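Local coordinates for protein Niban 2 (Homo sapiens, PDB 7CTP), which may help to suppress apoptosis and may promote melanoma cell invasion, and is represented here by a piece that includes its PH domain, at residues Pro343-Ala348 / Leu411-Leu416; Glu347-Pro352 / Arg489-Ala494; Ser403-Met408 / Arg431-Met436. All blocks are in the same frame, centred on the assembly; numbering follows the deposited sequence.

Interaction 1: Pro343-Ala348 / Leu411-Leu416; sequences PSILEA and LRLDGL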
ATOM      1  N   PRO A 343      12.402 -20.806  -5.552  1.00 39.81           N
ATOM      2  CA  PRO A 343      11.226 -21.560  -6.020  1.00 40.10           C
ATOM      3  C   PRO A 343      10.130 -21.683  -4.977  1.00 32.62           C
ATOM      4  O   PRO A 343       8.952 -21.500  -5.300  1.00 37.77           O
ATOM      5  CB  PRO A 343      11.824 -22.922  -6.398  1.00 51.05           C
ATOM      6  CG  PRO A 343      13.231 -22.616  -6.744  1.00 40.38           C
ATOM      7  CD  PRO A 343      13.645 -21.579  -5.756  1.00 38.22           C
ATOM      8  N   SER A 344      10.490 -21.973  -3.726  1.00 32.14           N
ATOM      9  CA  SER A 344       9.481 -22.147  -2.686  1.00 37.53           C
ATOM     10  C   SER A 344       8.747 -20.841  -2.399  1.00 34.74           C
ATOM     11  O   SER A 344       7.523 -20.835  -2.224  1.00 33.74           O
ATOM     12  CB  SER A 344      10.116 -22.689  -1.412  1.00 40.70           C
ATOM     13  OG  SER A 344       9.117 -22.894  -0.429  1.00 61.20           O
ATOM     14  N   ILE A 345       9.482 -19.729  -2.326  1.00 39.31           N
ATOM     15  CA  ILE A 345       8.843 -18.442  -2.059  1.00 36.51           C
ATOM     16  C   ILE A 345       7.913 -18.066  -3.200  1.00 32.28           C
ATOM     17  O   ILE A 345       6.784 -17.612  -2.976  1.00 31.84           O
ATOM     18  CB  ILE A 345       9.907 -17.357  -1.813  1.00 36.18           C
ATOM     19  CG1 ILE A 345      10.710 -17.681  -0.554  1.00 36.60           C
ATOM     20  CG2 ILE A 345       9.242 -15.985  -1.677  1.00 32.38           C
ATOM     21  CD1 ILE A 345      11.973 -16.860  -0.416  1.00 46.78           C
ATOM     22  N   LEU A 346       8.365 -18.267  -4.440  1.00 30.64           N
ATOM     23  CA  LEU A 346       7.524 -18.000  -5.602  1.00 33.20           C
ATOM     24  C   LEU A 346       6.259 -18.848  -5.571  1.00 33.81           C
ATOM     25  O   LEU A 346       5.159 -18.346  -5.838  1.00 33.66           O
ATOM     26  CB  LEU A 346       8.320 -18.250  -6.883  1.00 32.86           C
ATOM     27  CG  LEU A 346       7.623 -17.983  -8.217  1.00 38.93           C
ATOM     28  CD1 LEU A 346       7.121 -16.554  -8.292  1.00 34.03           C
ATOM     29  CD2 LEU A 346       8.570 -18.280  -9.362  1.00 41.00           C
ATOM     30  N   GLU A 347       6.393 -20.138  -5.233  1.00 34.72           N
ATOM     31  CA  GLU A 347       5.225 -21.012  -5.165  1.00 31.67           C
ATOM     32  C   GLU A 347       4.219 -20.501  -4.143  1.00 35.55           C
ATOM     33  O   GLU A 347       3.010 -20.488  -4.399  1.00 38.69           O
ATOM     34  CB  GLU A 347       5.627 -22.455  -4.841  1.00 32.65           C
ATOM     35  CG  GLU A 347       4.452 -23.444  -4.994  1.00 52.29           C
ATOM     36  CD  GLU A 347       4.564 -24.681  -4.106  1.00 65.41           C
ATOM     37  OE1 GLU A 347       5.696 -25.118  -3.800  1.00 64.75           O
ATOM     38  OE2 GLU A 347       3.502 -25.218  -3.718  1.00 74.51           O
ATOM     39  N   ALA A 348       4.702 -20.060  -2.980  1.00 33.24           N
ATOM     40  CA  ALA A 348       3.807 -19.565  -1.938  1.00 32.15           C
ATOM     41  C   ALA A 348       3.031 -18.345  -2.413  1.00 35.65           C
ATOM     42  O   ALA A 348       1.864 -18.159  -2.047  1.00 32.33           O
ATOM     43  CB  ALA A 348       4.600 -19.227  -0.677  1.00 30.21           C
ATOM     44  N   LEU A 411      -2.287 -16.742   1.969  1.00 35.02           N
ATOM     45  CA  LEU A 411      -0.880 -16.475   1.693  1.00 32.04           C
ATOM     46  C   LEU A 411      -0.063 -16.566   2.970  1.00 37.42           C
ATOM     47  O   LEU A 411      -0.425 -15.974   3.991  1.00 36.22           O
ATOM     48  CB  LEU A 411      -0.702 -15.088   1.075  1.00 36.11           C
ATOM     49  CG  LEU A 411       0.764 -14.678   0.895  1.00 36.00           C
ATOM     50  CD1 LEU A 411       1.467 -15.637  -0.056  1.00 39.47           C
ATOM     51  CD2 LEU A 411       0.894 -13.241   0.421  1.00 35.22           C
ATOM     52  N   ARG A 412       1.039 -17.311   2.908  1.00 37.63           N
ATOM     53  CA  ARG A 412       2.024 -17.347   3.985  1.00 48.30           C
ATOM     54  C   ARG A 412       3.411 -17.423   3.365  1.00 41.50           C
ATOM     55  O   ARG A 412       3.721 -18.389   2.663  1.00 44.27           O
ATOM     56  CB  ARG A 412       1.777 -18.528   4.931  1.00 46.87           C
ATOM     57  CG  ARG A 412       0.506 -18.380   5.758  1.00 51.55           C
ATOM     58  CD  ARG A 412       0.342 -19.476   6.804  1.00 68.94           C
ATOM     59  NE  ARG A 412       1.286 -19.338   7.913  1.00 74.59           N
ATOM     60  CZ  ARG A 412       2.432 -20.009   8.005  1.00 75.42           C
ATOM     61  NH1 ARG A 412       2.773 -20.869   7.054  1.00 64.86           N
ATOM     62  NH2 ARG A 412       3.234 -19.823   9.046  1.00 66.76           N
ATOM     63  N   LEU A 413       4.238 -16.406   3.619  1.00 45.43           N
ATOM     64  CA  LEU A 413       5.559 -16.282   3.012  1.00 39.76           C
ATOM     65  C   LEU A 413       6.629 -16.414   4.082  1.00 43.04           C
ATOM     66  O   LEU A 413       6.516 -15.805   5.152  1.00 45.38           O
ATOM     67  CB  LEU A 413       5.725 -14.935   2.302  1.00 41.27           C
ATOM     68  CG  LEU A 413       4.941 -14.646   1.024  1.00 44.02           C
ATOM     69  CD1 LEU A 413       4.991 -13.158   0.698  1.00 52.26           C
ATOM     70  CD2 LEU A 413       5.475 -15.468  -0.140  1.00 46.10           C
ATOM     71  N   ASP A 414       7.655 -17.210   3.798  1.00 47.62           N
ATOM     72  CA  ASP A 414       8.852 -17.223   4.626  1.00 53.58           C
ATOM     73  C   ASP A 414       9.797 -16.120   4.176  1.00 56.30           C
ATOM     74  O   ASP A 414       9.811 -15.725   3.008  1.00 46.33           O
ATOM     75  CB  ASP A 414       9.578 -18.565   4.529  1.00 51.04           C
ATOM     76  CG  ASP A 414       9.025 -19.614   5.475  1.00 58.50           C
ATOM     77  OD1 ASP A 414       8.000 -19.364   6.143  1.00 61.12           O
ATOM     78  OD2 ASP A 414       9.635 -20.702   5.547  1.00 59.66           O
ATOM     79  N   GLY A 415      10.577 -15.605   5.119  1.00 43.54           N
ATOM     80  CA  GLY A 415      11.710 -14.774   4.782  1.00 45.49           C
ATOM     81  C   GLY A 415      12.906 -15.646   4.462  1.00 65.23           C
ATOM     82  O   GLY A 415      12.819 -16.873   4.373  1.00 50.05           O
ATOM     83  N   LEU A 416      14.052 -14.994   4.284  1.00 50.40           N
ATOM     84  CA  LEU A 416      15.268 -15.717   3.952  1.00 45.06           C
ATOM     85  C   LEU A 416      16.048 -16.157   5.192  1.00 52.64           C
ATOM     86  O   LEU A 416      17.218 -16.542   5.079  1.00 49.91           O
ATOM     87  CB  LEU A 416      16.130 -14.873   3.016  1.00 42.95           C
ATOM     88  CG  LEU A 416      15.660 -15.010   1.570  1.00 33.52           C
ATOM     89  CD1 LEU A 416      16.430 -14.059   0.677  1.00 39.32           C
ATOM     90  CD2 LEU A 416      15.812 -16.446   1.081  1.00 31.88           C
TER
HETATM   91  O   HOH W   1       0.866 -19.155   0.291  1.00 32.61           O
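I345 and L413 meet through branches set by their torsions. In I345, chi1 of -64° puts CG2 anti to the backbone N. In L413, chi1 of -69° sets CG anti to the carbonyl carbon, and chi2 (166°) then places the CD branches, of which CD2 reaches the helix. The two side chains cross at about a right angle, with I345 CG2 4.1 Å from L413 CD2. The same L413 CD2 also touches A348 CB at 3.9 Å. I345 CD1 reaches further along the loop to L416 CD2, at 4.1 Å. A348 CB lies 3.6 Å from R412 O. L411 CD1 comes close to A348 O, at 3.2 Å. No direct hydrogen bond joins the segments. One water links them instead: it donates to A348 O at 2.7 Å and accepts from R412 N at 3.2 Å. D414 O is buried here with no partner in the model. The contact lays the loop between helices 402-405 and 422-455 along helix 342-378. I345 also packs on L495 and I498 of helix 464-511, L416 touches F502 there, and L413 rests on F428 of helix 422-455.

Interaction 2: Glu347-Pro352 / Arg489-Ala494; sequences EALMVP and RFFREA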
ATOM      1  N   GLU A 347       6.393 -20.138  -5.233  1.00 34.72           N
ATOM      2  CA  GLU A 347       5.225 -21.012  -5.165  1.00 31.67           C
ATOM      3  C   GLU A 347       4.219 -20.501  -4.143  1.00 35.55           C
ATOM      4  O   GLU A 347       3.010 -20.488  -4.399  1.00 38.69           O
ATOM      5  CB  GLU A 347       5.627 -22.455  -4.841  1.00 32.65           C
ATOM      6  CG  GLU A 347       4.452 -23.444  -4.994  1.00 52.29           C
ATOM      7  CD  GLU A 347       4.564 -24.681  -4.106  1.00 65.41           C
ATOM      8  OE1 GLU A 347       5.696 -25.118  -3.800  1.00 64.75           O
ATOM      9  OE2 GLU A 347       3.502 -25.218  -3.718  1.00 74.51           O
ATOM     10  N   ALA A 348       4.702 -20.060  -2.980  1.00 33.24           N
ATOM     11  CA  ALA A 348       3.807 -19.565  -1.938  1.00 32.15           C
ATOM     12  C   ALA A 348       3.031 -18.345  -2.413  1.00 35.65           C
ATOM     13  O   ALA A 348       1.864 -18.159  -2.047  1.00 32.33           O
ATOM     14  CB  ALA A 348       4.600 -19.227  -0.677  1.00 30.21           C
ATOM     15  N   LEU A 349       3.663 -17.500  -3.225  1.00 35.41           N
ATOM     16  CA  LEU A 349       3.000 -16.289  -3.696  1.00 31.70           C
ATOM     17  C   LEU A 349       2.090 -16.564  -4.882  1.00 29.13           C
ATOM     18  O   LEU A 349       1.040 -15.927  -5.034  1.00 33.10           O
ATOM     19  CB  LEU A 349       4.047 -15.257  -4.094  1.00 31.94           C
ATOM     20  CG  LEU A 349       3.561 -13.832  -4.304  1.00 42.10           C
ATOM     21  CD1 LEU A 349       3.099 -13.224  -2.986  1.00 53.90           C
ATOM     22  CD2 LEU A 349       4.681 -13.023  -4.918  1.00 40.12           C
ATOM     23  N   MET A 350       2.487 -17.505  -5.733  1.00 32.78           N
ATOM     24  CA  MET A 350       1.817 -17.695  -7.010  1.00 30.09           C
ATOM     25  C   MET A 350       0.419 -18.264  -6.839  1.00 30.77           C
ATOM     26  O   MET A 350      -0.525 -17.843  -7.519  1.00 33.05           O
ATOM     27  CB  MET A 350       2.648 -18.619  -7.877  1.00 37.88           C
ATOM     28  CG  MET A 350       2.849 -20.024  -7.407  1.00 54.89           C
ATOM     29  SD  MET A 350       2.959 -21.260  -8.722  1.00 87.10           S
ATOM     30  CE  MET A 350       1.229 -21.456  -9.148  1.00 61.32           C
ATOM     31  N   VAL A 351       0.274 -19.232  -5.946  1.00 30.19           N
ATOM     32  CA  VAL A 351      -0.948 -20.020  -5.849  1.00 33.91           C
ATOM     33  C   VAL A 351      -2.118 -19.123  -5.454  1.00 33.84           C
ATOM     34  O   VAL A 351      -3.091 -19.041  -6.220  1.00 32.14           O
ATOM     35  CB  VAL A 351      -0.757 -21.208  -4.891  1.00 37.61           C
ATOM     36  CG1 VAL A 351      -2.081 -21.943  -4.689  1.00 38.64           C
ATOM     37  CG2 VAL A 351       0.291 -22.152  -5.451  1.00 45.09           C
ATOM     38  N   PRO A 352      -2.083 -18.415  -4.315  1.00 28.87           N
ATOM     39  CA  PRO A 352      -3.244 -17.578  -3.984  1.00 28.69           C
ATOM     40  C   PRO A 352      -3.441 -16.428  -4.957  1.00 25.38           C
ATOM     41  O   PRO A 352      -4.584 -16.101  -5.293  1.00 26.82           O
ATOM     42  CB  PRO A 352      -2.927 -17.080  -2.567  1.00 29.21           C
ATOM     43  CG  PRO A 352      -1.442 -17.127  -2.487  1.00 33.72           C
ATOM     44  CD  PRO A 352      -1.049 -18.331  -3.264  1.00 26.22           C
ATOM     45  N   ARG A 489       5.086  -9.428 -13.341  1.00 26.80           N
ATOM     46  CA  ARG A 489       5.725  -8.248 -12.762  1.00 32.34           C
ATOM     47  C   ARG A 489       5.613  -8.259 -11.245  1.00 33.08           C
ATOM     48  O   ARG A 489       6.566  -7.910 -10.533  1.00 29.76           O
ATOM     49  CB  ARG A 489       5.092  -6.982 -13.338  1.00 31.90           C
ATOM     50  CG  ARG A 489       5.773  -5.666 -12.943  1.00 41.91           C
ATOM     51  CD  ARG A 489       4.932  -4.477 -13.423  1.00 52.97           C
ATOM     52  NE  ARG A 489       4.222  -4.782 -14.668  1.00 52.62           N
ATOM     53  CZ  ARG A 489       2.981  -4.385 -14.954  1.00 66.18           C
ATOM     54  NH1 ARG A 489       2.285  -3.657 -14.085  1.00 54.34           N
ATOM     55  NH2 ARG A 489       2.434  -4.719 -16.118  1.00 51.49           N
ATOM     56  N   PHE A 490       4.452  -8.673 -10.736  1.00 28.91           N
ATOM     57  CA  PHE A 490       4.221  -8.705  -9.299  1.00 32.63           C
ATOM     58  C   PHE A 490       5.117  -9.735  -8.624  1.00 30.92           C
ATOM     59  O   PHE A 490       5.718  -9.463  -7.578  1.00 32.06           O
ATOM     60  CB  PHE A 490       2.745  -8.996  -9.036  1.00 28.85           C
ATOM     61  CG  PHE A 490       2.404  -9.238  -7.591  1.00 33.06           C
ATOM     62  CD1 PHE A 490       2.493  -8.217  -6.654  1.00 36.92           C
ATOM     63  CD2 PHE A 490       1.980 -10.487  -7.174  1.00 32.04           C
ATOM     64  CE1 PHE A 490       2.166  -8.453  -5.322  1.00 32.01           C
ATOM     65  CE2 PHE A 490       1.652 -10.723  -5.849  1.00 37.69           C
ATOM     66  CZ  PHE A 490       1.748  -9.701  -4.923  1.00 31.15           C
ATOM     67  N   PHE A 491       5.234 -10.925  -9.223  1.00 27.87           N
ATOM     68  CA  PHE A 491       6.079 -11.965  -8.641  1.00 26.11           C
ATOM     69  C   PHE A 491       7.546 -11.558  -8.665  1.00 28.29           C
ATOM     70  O   PHE A 491       8.283 -11.816  -7.707  1.00 27.81           O
ATOM     71  CB  PHE A 491       5.896 -13.290  -9.384  1.00 26.35           C
ATOM     72  CG  PHE A 491       4.492 -13.823  -9.355  1.00 30.31           C
ATOM     73  CD1 PHE A 491       3.657 -13.598  -8.275  1.00 29.42           C
ATOM     74  CD2 PHE A 491       4.010 -14.555 -10.427  1.00 41.83           C
ATOM     75  CE1 PHE A 491       2.361 -14.099  -8.269  1.00 32.91           C
ATOM     76  CE2 PHE A 491       2.729 -15.054 -10.425  1.00 30.83           C
ATOM     77  CZ  PHE A 491       1.900 -14.833  -9.349  1.00 31.95           C
ATOM     78  N   ARG A 492       7.988 -10.946  -9.770  1.00 27.17           N
ATOM     79  CA  ARG A 492       9.364 -10.473  -9.879  1.00 31.05           C
ATOM     80  C   ARG A 492       9.649  -9.407  -8.830  1.00 29.37           C
ATOM     81  O   ARG A 492      10.661  -9.472  -8.123  1.00 27.71           O
ATOM     82  CB  ARG A 492       9.602  -9.938 -11.296  1.00 31.54           C
ATOM     83  CG  ARG A 492      10.828  -9.043 -11.496  1.00 53.01           C
ATOM     84  CD  ARG A 492      10.574  -8.088 -12.668  1.00 46.48           C
ATOM     85  NE  ARG A 492      11.749  -7.318 -13.065  1.00 67.79           N
ATOM     86  CZ  ARG A 492      12.134  -6.176 -12.501  1.00 71.11           C
ATOM     87  NH1 ARG A 492      13.219  -5.549 -12.940  1.00 59.73           N
ATOM     88  NH2 ARG A 492      11.437  -5.660 -11.497  1.00 66.74           N
ATOM     89  N   GLU A 493       8.749  -8.426  -8.715  1.00 28.47           N
ATOM     90  CA  GLU A 493       8.890  -7.367  -7.721  1.00 33.23           C
ATOM     91  C   GLU A 493       8.961  -7.940  -6.311  1.00 32.53           C
ATOM     92  O   GLU A 493       9.827  -7.550  -5.521  1.00 29.76           O
ATOM     93  CB  GLU A 493       7.731  -6.375  -7.841  1.00 39.02           C
ATOM     94  CG  GLU A 493       7.671  -5.377  -6.686  1.00 49.72           C
ATOM     95  CD  GLU A 493       6.457  -4.457  -6.706  1.00 76.62           C
ATOM     96  OE1 GLU A 493       6.642  -3.253  -7.003  1.00 81.10           O
ATOM     97  OE2 GLU A 493       5.333  -4.923  -6.393  1.00 58.13           O
ATOM     98  N   ALA A 494       8.078  -8.892  -5.988  1.00 28.43           N
ATOM     99  CA  ALA A 494       8.025  -9.443  -4.637  1.00 28.37           C
ATOM    100  C   ALA A 494       9.288 -10.232  -4.311  1.00 31.14           C
ATOM    101  O   ALA A 494       9.820 -10.138  -3.199  1.00 30.93           O
ATOM    102  CB  ALA A 494       6.788 -10.317  -4.468  1.00 28.00           C
TER
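L349 and F491 mark the nearest approach of two helical segments, which run close to antiparallel at 151° with their axes 10.6 Å apart. The CA atoms of L349 and F491 are 7.3 Å apart. L349 carries the contact. Its CG is anti to the backbone N (chi1 -166°), and its CD2 branch enters between three side chains of the other helix. L349 CD2 lies at the edge of the F491 ring, near the ring plane, 3.6 Å from F491 CD1. L349 CD2 is 3.9 Å from F490 CE2. L349 CD2 also presses on A494 CB at 3.5 Å, which is tighter than usual carbon contact. The far end of the F491 ring passes on to M350, where F491 CZ is 3.7 Å from M350 CA and 4.1 Å from M350 CB. An alanine in place of F491 would probably open a gap beside L349 CD2 and M350, with F490 and A494 still against the leucine. The segment 347-352 kinks at P352, whose N has no bond to the preceding turn. F490 also packs on F428 and A432 of helix 422-455, and F491 touches V557. No hydrogen bond crosses between the two segments. Cohesion therefore probably rests on the fit of leucine, phenylalanine, alanine and methionine carbons, and on withdrawing most of that surface from water.

Interaction 3: Ser403-Met408 / Arg431-Met436; sequences SCYEKM and RAQIHM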
ATOM      1  N   SER A 403     -15.013 -12.383  -2.751  1.00 34.83           N
ATOM      2  CA  SER A 403     -14.535 -13.736  -3.039  1.00 30.73           C
ATOM      3  C   SER A 403     -13.192 -13.713  -3.761  1.00 31.08           C
ATOM      4  O   SER A 403     -12.415 -14.669  -3.651  1.00 28.08           O
ATOM      5  CB  SER A 403     -15.576 -14.507  -3.854  1.00 35.63           C
ATOM      6  OG  SER A 403     -15.682 -13.996  -5.174  1.00 31.37           O
ATOM      7  N   CYS A 404     -12.896 -12.633  -4.496  1.00 29.85           N
ATOM      8  CA  CYS A 404     -11.576 -12.490  -5.107  1.00 25.84           C
ATOM      9  C   CYS A 404     -10.522 -12.171  -4.055  1.00 23.67           C
ATOM     10  O   CYS A 404      -9.465 -12.811  -4.003  1.00 26.72           O
ATOM     11  CB  CYS A 404     -11.592 -11.393  -6.178  1.00 25.78           C
ATOM     12  SG  CYS A 404     -12.998 -11.441  -7.315  1.00 30.31           S
ATOM     13  N   TYR A 405     -10.794 -11.163  -3.223  1.00 23.51           N
ATOM     14  CA  TYR A 405      -9.836 -10.739  -2.209  1.00 26.74           C
ATOM     15  C   TYR A 405      -9.536 -11.880  -1.240  1.00 28.48           C
ATOM     16  O   TYR A 405      -8.386 -12.060  -0.812  1.00 27.82           O
ATOM     17  CB  TYR A 405     -10.386  -9.518  -1.466  1.00 29.05           C
ATOM     18  CG  TYR A 405     -10.575  -8.256  -2.310  1.00 25.92           C
ATOM     19  CD1 TYR A 405      -9.707  -7.945  -3.347  1.00 26.41           C
ATOM     20  CD2 TYR A 405     -11.620  -7.368  -2.046  1.00 27.30           C
ATOM     21  CE1 TYR A 405      -9.875  -6.776  -4.120  1.00 23.93           C
ATOM     22  CE2 TYR A 405     -11.794  -6.197  -2.803  1.00 24.88           C
ATOM     23  CZ  TYR A 405     -10.914  -5.918  -3.837  1.00 27.04           C
ATOM     24  OH  TYR A 405     -11.069  -4.776  -4.591  1.00 30.47           O
ATOM     25  N   GLU A 406     -10.558 -12.684  -0.922  1.00 26.96           N
ATOM     26  CA  GLU A 406     -10.413 -13.789   0.027  1.00 29.61           C
ATOM     27  C   GLU A 406      -9.360 -14.801  -0.413  1.00 28.57           C
ATOM     28  O   GLU A 406      -8.785 -15.499   0.433  1.00 29.08           O
ATOM     29  CB  GLU A 406     -11.760 -14.493   0.221  1.00 28.51           C
ATOM     30  CG  GLU A 406     -11.791 -15.533   1.360  1.00 34.52           C
ATOM     31  CD  GLU A 406     -11.404 -16.942   0.913  1.00 48.81           C
ATOM     32  OE1 GLU A 406     -11.338 -17.205  -0.311  1.00 45.05           O
ATOM     33  OE2 GLU A 406     -11.169 -17.793   1.800  1.00 53.39           O
ATOM     34  N   LYS A 407      -9.092 -14.903  -1.720  1.00 27.08           N
ATOM     35  CA  LYS A 407      -8.103 -15.872  -2.193  1.00 26.45           C
ATOM     36  C   LYS A 407      -6.719 -15.593  -1.624  1.00 30.81           C
ATOM     37  O   LYS A 407      -5.897 -16.511  -1.515  1.00 31.83           O
ATOM     38  CB  LYS A 407      -8.052 -15.889  -3.723  1.00 26.65           C
ATOM     39  CG  LYS A 407      -9.355 -16.289  -4.399  1.00 28.46           C
ATOM     40  CD  LYS A 407      -9.791 -17.700  -3.999  1.00 31.19           C
ATOM     41  CE  LYS A 407     -10.929 -18.180  -4.901  1.00 38.98           C
ATOM     42  NZ  LYS A 407     -11.670 -19.333  -4.298  1.00 36.56           N
ATOM     43  N   MET A 408      -6.441 -14.346  -1.234  1.00 30.36           N
ATOM     44  CA  MET A 408      -5.114 -14.015  -0.718  1.00 30.90           C
ATOM     45  C   MET A 408      -4.937 -14.342   0.754  1.00 31.48           C
ATOM     46  O   MET A 408      -3.799 -14.342   1.228  1.00 35.09           O
ATOM     47  CB  MET A 408      -4.799 -12.528  -0.918  1.00 33.96           C
ATOM     48  CG  MET A 408      -4.688 -12.090  -2.362  1.00 26.31           C
ATOM     49  SD  MET A 408      -3.584 -13.104  -3.355  1.00 31.30           S
ATOM     50  CE  MET A 408      -2.050 -13.003  -2.437  1.00 31.25           C
ATOM     51  N   ARG A 431      -0.995  -5.577  -1.821  1.00 27.82           N
ATOM     52  CA  ARG A 431      -0.653  -5.218  -3.195  1.00 28.49           C
ATOM     53  C   ARG A 431      -1.365  -6.121  -4.192  1.00 27.64           C
ATOM     54  O   ARG A 431      -1.883  -5.638  -5.203  1.00 28.66           O
ATOM     55  CB  ARG A 431       0.860  -5.272  -3.402  1.00 31.37           C
ATOM     56  CG  ARG A 431       1.625  -4.320  -2.502  1.00 41.36           C
ATOM     57  CD  ARG A 431       2.762  -3.620  -3.221  1.00 55.05           C
ATOM     58  NE  ARG A 431       3.492  -2.729  -2.320  1.00 56.95           N
ATOM     59  CZ  ARG A 431       4.795  -2.826  -2.070  1.00 54.89           C
ATOM     60  NH1 ARG A 431       5.378  -1.968  -1.236  1.00 47.76           N
ATOM     61  NH2 ARG A 431       5.512  -3.779  -2.659  1.00 39.01           N
ATOM     62  N   ALA A 432      -1.426  -7.425  -3.915  1.00 26.19           N
ATOM     63  CA  ALA A 432      -2.133  -8.333  -4.823  1.00 27.60           C
ATOM     64  C   ALA A 432      -3.605  -7.950  -4.961  1.00 26.96           C
ATOM     65  O   ALA A 432      -4.169  -7.999  -6.064  1.00 24.89           O
ATOM     66  CB  ALA A 432      -1.998  -9.780  -4.343  1.00 25.78           C
ATOM     67  N   GLN A 433      -4.246  -7.571  -3.853  1.00 24.25           N
ATOM     68  CA  GLN A 433      -5.665  -7.228  -3.900  1.00 24.47           C
ATOM     69  C   GLN A 433      -5.894  -5.935  -4.672  1.00 26.72           C
ATOM     70  O   GLN A 433      -6.873  -5.816  -5.421  1.00 23.63           O
ATOM     71  CB  GLN A 433      -6.224  -7.134  -2.482  1.00 20.25           C
ATOM     72  CG  GLN A 433      -6.206  -8.483  -1.777  1.00 23.48           C
ATOM     73  CD  GLN A 433      -6.650  -8.425  -0.330  1.00 28.38           C
ATOM     74  OE1 GLN A 433      -6.572  -7.383   0.323  1.00 25.45           O
ATOM     75  NE2 GLN A 433      -7.111  -9.565   0.186  1.00 28.46           N
ATOM     76  N   ILE A 434      -4.991  -4.964  -4.529  1.00 24.60           N
ATOM     77  CA  ILE A 434      -5.130  -3.728  -5.300  1.00 25.57           C
ATOM     78  C   ILE A 434      -5.016  -4.018  -6.795  1.00 22.84           C
ATOM     79  O   ILE A 434      -5.782  -3.477  -7.605  1.00 26.94           O
ATOM     80  CB  ILE A 434      -4.096  -2.680  -4.836  1.00 30.97           C
ATOM     81  CG1 ILE A 434      -4.559  -2.010  -3.534  1.00 22.79           C
ATOM     82  CG2 ILE A 434      -3.871  -1.613  -5.909  1.00 30.65           C
ATOM     83  CD1 ILE A 434      -5.845  -1.211  -3.653  1.00 27.04           C
ATOM     84  N   HIS A 435      -4.075  -4.886  -7.183  1.00 23.65           N
ATOM     85  CA  HIS A 435      -3.976  -5.278  -8.586  1.00 26.51           C
ATOM     86  C   HIS A 435      -5.267  -5.936  -9.061  1.00 24.35           C
ATOM     87  O   HIS A 435      -5.703  -5.710 -10.196  1.00 23.13           O
ATOM     88  CB  HIS A 435      -2.804  -6.233  -8.819  1.00 23.60           C
ATOM     89  CG  HIS A 435      -1.451  -5.597  -8.726  1.00 26.71           C
ATOM     90  ND1 HIS A 435      -1.078  -4.513  -9.492  1.00 37.90           N
ATOM     91  CD2 HIS A 435      -0.366  -5.923  -7.982  1.00 35.97           C
ATOM     92  CE1 HIS A 435       0.172  -4.183  -9.204  1.00 46.19           C
ATOM     93  NE2 HIS A 435       0.626  -5.024  -8.292  1.00 36.52           N
ATOM     94  N   MET A 436      -5.887  -6.768  -8.216  1.00 24.97           N
ATOM     95  CA  MET A 436      -7.138  -7.406  -8.620  1.00 24.21           C
ATOM     96  C   MET A 436      -8.224  -6.371  -8.869  1.00 28.33           C
ATOM     97  O   MET A 436      -8.995  -6.488  -9.829  1.00 25.40           O
ATOM     98  CB  MET A 436      -7.596  -8.414  -7.564  1.00 20.82           C
ATOM     99  CG  MET A 436      -6.743  -9.647  -7.495  1.00 23.46           C
ATOM    100  SD  MET A 436      -7.264 -10.694  -6.120  1.00 33.15           S
ATOM    101  CE  MET A 436      -5.719 -11.514  -5.772  1.00 29.27           C
TER
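M408 and M436 meet at the apolar centre of this contact, where the short helix 402-405 and the turn after it dock on the long helix 422-455. The site belongs to the helical part of the protein and borders the PH domain at helix 176-194. M408 SD lies 3.6 Å from M436 CE, and the two side chains cross at a slant. M436 is extended beyond CG, whereas M408 bends at chi2 and again at chi3 (-56°). The second bend sets M408 CE 3.7 Å from A432 CB. M436 SD approaches the other segment at C404 O, 3.7 Å away. T353 of helix 342-378 also touches M408.

Q433 runs from this centre toward the polar edge. It slides past M408 in the opposite direction, with the two CG atoms 4.0 Å apart. Its CB packs against Y405 CD1 at 3.7 Å. Y405 CE1 comes within 3.4 Å of Q433 O. The amide of Q433 is used at both ends. OE1 accepts from R191 NE, on helix 176-194, the helix that ends the PH fold. R191 also makes a cation-pi contact with the Y405 ring. One arginine of helix 176-194 thus engages both sides of the contact. This pairing is likely to fix which way the Q433 amide is turned.

At the other end of the amide, Q433 NE2 donates to Y405 O at 3.0 Å. The bond is bent, with an N-H...O angle of 142°. NE2 stands above the carbonyl plane, 43° out of it. Y405 O also accepts from M408 N at 3.0 Å, and the two donors reach it from opposite faces of the carbonyl.

How the interactions relate
Interactions 2 and 3 are buried, while interaction 1 is only partly so and lies furthest from the centre of the chain. Interactions 1 and 2 share helix 342-378: the loop and helix 464-511 pack on adjoining parts of its surface. They meet where L346 CD1 lies 3.7 Å from F491 CB. Interactions 2 and 3 join through F490 CZ and A432 CB, 3.8 Å apart. Helix 422-455 thereby adjoins the helix pair of interaction 2. The chemistry changes with place. Interaction 1 adds a bridging water to its apolar packing, interaction 2 is wholly apolar, and interaction 3 combines methionine packing with a direct hydrogen bond beside the PH domain.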